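Local coordinates for type 2A phosphatase-associated protein 42 (Saccharomyces cerevisiae, PDB 2V0P) that inhibits the PP2A-like phosphatase SIT4 and associates with PP2A catalytic subunits, acting in TOR signalling, here as its N-terminal TPR-like domain, at the interface of chains A and B. Residues are numbered along the deposited sequence; one frame, centred on the assembly and turned at random. Chains: chain A/B, Type 2A phosphatase-associated protein 42.

The interface of chains A and B. Residues chain A 93, 96-97, 229, 232-233; chain B 93, 97, 232.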
ATOM      1  N   VAL A  93       1.952  20.577 -11.233  1.00 38.85           N
ATOM      2  CA  VAL A  93       1.983  19.188 -10.757  1.00 38.39           C
ATOM      3  C   VAL A  93       1.715  19.028  -9.258  1.00 36.58           C
ATOM      4  O   VAL A  93       1.022  18.136  -8.889  1.00 37.99           O
ATOM      5  CB  VAL A  93       3.308  18.447 -11.153  1.00 38.55           C
ATOM      6  CG1 VAL A  93       3.695  17.410 -10.116  1.00 36.11           C
ATOM      7  CG2 VAL A  93       3.160  17.784 -12.512  1.00 40.18           C
ATOM      8  N   ARG A  96      -2.139  19.653  -8.701  1.00 32.63           N
ATOM      9  CA  ARG A  96      -2.931  18.570  -9.204  1.00 33.60           C
ATOM     10  C   ARG A  96      -2.881  17.323  -8.313  1.00 33.11           C
ATOM     11  O   ARG A  96      -3.944  16.773  -8.004  1.00 34.71           O
ATOM     12  CB  ARG A  96      -2.703  18.399 -10.713  1.00 33.30           C
ATOM     13  CG  ARG A  96      -2.248  17.124 -11.287  1.00 36.77           C
ATOM     14  CD  ARG A  96      -2.104  17.348 -12.776  1.00 36.73           C
ATOM     15  NE  ARG A  96      -0.853  16.834 -13.339  1.00 44.36           N
ATOM     16  CZ  ARG A  96      -0.205  17.409 -14.344  1.00 46.44           C
ATOM     17  NH1 ARG A  96      -0.679  18.526 -14.896  1.00 49.11           N
ATOM     18  NH2 ARG A  96       0.926  16.879 -14.800  1.00 50.06           N
ATOM     19  N   GLN A  97      -1.693  16.982  -7.800  1.00 31.68           N
ATOM     20  CA  GLN A  97      -1.545  15.950  -6.858  1.00 32.08           C
ATOM     21  C   GLN A  97      -2.139  16.273  -5.503  1.00 32.58           C
ATOM     22  O   GLN A  97      -2.772  15.401  -4.883  1.00 31.73           O
ATOM     23  CB  GLN A  97      -0.088  15.460  -6.747  1.00 33.48           C
ATOM     24  CG  GLN A  97       0.373  14.728  -8.005  1.00 33.48           C
ATOM     25  CD  GLN A  97       1.829  14.385  -7.982  1.00 33.45           C
ATOM     26  OE1 GLN A  97       2.397  14.148  -6.922  1.00 32.92           O
ATOM     27  NE2 GLN A  97       2.464  14.400  -9.159  1.00 33.05           N
ATOM     28  N   LEU A 229      -0.222   8.308  -2.268  1.00 37.08           N
ATOM     29  CA  LEU A 229      -0.014   9.516  -3.105  1.00 34.88           C
ATOM     30  C   LEU A 229       0.524  10.682  -2.335  1.00 33.89           C
ATOM     31  O   LEU A 229       1.275  11.510  -2.904  1.00 37.39           O
ATOM     32  CB  LEU A 229      -1.307   9.905  -3.813  1.00 36.43           C
ATOM     33  CG  LEU A 229      -1.950   8.957  -4.824  1.00 32.68           C
ATOM     34  CD1 LEU A 229      -3.448   9.379  -5.001  1.00 35.97           C
ATOM     35  CD2 LEU A 229      -1.284   9.022  -6.097  1.00 30.22           C
ATOM     36  N   PHE A 232       4.532  10.671  -1.970  1.00 35.54           N
ATOM     37  CA  PHE A 232       5.181  11.196  -3.152  1.00 39.29           C
ATOM     38  C   PHE A 232       5.177  12.732  -3.266  1.00 40.20           C
ATOM     39  O   PHE A 232       5.858  13.294  -4.127  1.00 39.64           O
ATOM     40  CB  PHE A 232       4.599  10.516  -4.381  1.00 39.74           C
ATOM     41  CG  PHE A 232       4.952   9.071  -4.464  1.00 42.87           C
ATOM     42  CD1 PHE A 232       6.274   8.683  -4.662  1.00 45.96           C
ATOM     43  CD2 PHE A 232       3.990   8.095  -4.297  1.00 46.71           C
ATOM     44  CE1 PHE A 232       6.616   7.345  -4.721  1.00 47.12           C
ATOM     45  CE2 PHE A 232       4.328   6.763  -4.357  1.00 44.76           C
ATOM     46  CZ  PHE A 232       5.631   6.391  -4.576  1.00 46.02           C
ATOM     47  N   LEU A 233       4.423  13.396  -2.392  1.00 42.27           N
ATOM     48  CA  LEU A 233       4.436  14.860  -2.305  1.00 44.76           C
ATOM     49  C   LEU A 233       5.317  15.355  -1.154  1.00 46.47           C
ATOM     50  O   LEU A 233       5.831  16.482  -1.187  1.00 47.22           O
ATOM     51  CB  LEU A 233       3.009  15.413  -2.183  1.00 44.59           C
ATOM     52  CG  LEU A 233       2.179  15.490  -3.469  1.00 43.95           C
ATOM     53  CD1 LEU A 233       0.702  15.804  -3.136  1.00 45.68           C
ATOM     54  CD2 LEU A 233       2.748  16.495  -4.507  1.00 42.74           C
TER
ATOM     55  N   VAL B  93       8.592  19.830  -7.520  1.00 35.22           N
ATOM     56  CA  VAL B  93       7.996  18.539  -7.260  1.00 33.66           C
ATOM     57  C   VAL B  93       8.200  17.556  -8.388  1.00 32.36           C
ATOM     58  O   VAL B  93       8.567  16.403  -8.117  1.00 32.84           O
ATOM     59  CB  VAL B  93       6.485  18.697  -6.893  1.00 34.64           C
ATOM     60  CG1 VAL B  93       5.641  17.568  -7.464  1.00 35.68           C
ATOM     61  CG2 VAL B  93       6.340  18.748  -5.400  1.00 35.53           C
ATOM     62  N   GLN B  97      10.191  13.902  -7.933  1.00 28.30           N
ATOM     63  CA  GLN B  97       9.508  12.679  -8.283  1.00 29.63           C
ATOM     64  C   GLN B  97      10.234  11.931  -9.417  1.00 30.08           C
ATOM     65  O   GLN B  97      10.361  10.706  -9.367  1.00 29.78           O
ATOM     66  CB  GLN B  97       8.016  12.997  -8.590  1.00 28.50           C
ATOM     67  CG  GLN B  97       7.201  13.263  -7.319  1.00 30.05           C
ATOM     68  CD  GLN B  97       5.713  13.580  -7.594  1.00 27.61           C
ATOM     69  OE1 GLN B  97       5.243  13.403  -8.692  1.00 29.01           O
ATOM     70  NE2 GLN B  97       4.992  14.025  -6.586  1.00 31.11           N
ATOM     71  N   PHE B 232       1.892   9.317 -12.954  1.00 48.45           N
ATOM     72  CA  PHE B 232       1.943  10.783 -12.915  1.00 50.84           C
ATOM     73  C   PHE B 232       2.347  11.455 -14.233  1.00 52.57           C
ATOM     74  O   PHE B 232       2.010  12.621 -14.454  1.00 53.42           O
ATOM     75  CB  PHE B 232       2.874  11.273 -11.802  1.00 50.21           C
ATOM     76  CG  PHE B 232       2.375  11.006 -10.420  1.00 50.72           C
ATOM     77  CD1 PHE B 232       3.271  10.683  -9.405  1.00 50.27           C
ATOM     78  CD2 PHE B 232       1.011  11.074 -10.118  1.00 49.95           C
ATOM     79  CE1 PHE B 232       2.826  10.436  -8.115  1.00 51.38           C
ATOM     80  CE2 PHE B 232       0.561  10.820  -8.834  1.00 50.81           C
ATOM     81  CZ  PHE B 232       1.466  10.502  -7.828  1.00 50.13           C
TER
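A:Gln97 and B:Gln97 both carry CG opposite the backbone carbonyl carbon (chi1 -69° and -75°) and run extended beyond it, which brings their amides together from opposite directions from the two copies of helix 93-120. The amides meet nearly coplanar and pair reciprocally. B:Gln97 NE2 donates to A:Gln97 OE1 at 2.6 Å, and A:Gln97 NE2 returns a bond of 3.0 Å to B:Gln97 OE1; each N-H lies in the carbonyl plane of its acceptor, on a lone pair, so the two hydrogen bonds together hold both amides against turning. B:Gln97 NE2 also reaches the backbone carbonyl A:Phe232 O at 2.7 Å, approaching from above that carbonyl plane along a more bent path. B:Phe232 lays its ring flat over the A:Gln97 amide, with A:Gln97 NE2 3.6 Å above the ring plane, over its centre. The far rim of the ring meets A:Leu229, B:Phe232 CZ to A:Leu229 CD2 3.6 Å. Beside the amide pair the two valines touch tightly, A:Val93 CG1 to B:Val93 CG1 3.3 Å. A leucine in place of B:Gln97 would probably leave both polar ends of the A:Gln97 amide and the carbonyl of A:Phe232 without these partners. The patch joins the starts of both helices 93-120 to each other and to the C-terminal end of the partner's construct, asymmetrically; it holds the deposited pair together locally, though the dimer may be a crystal association.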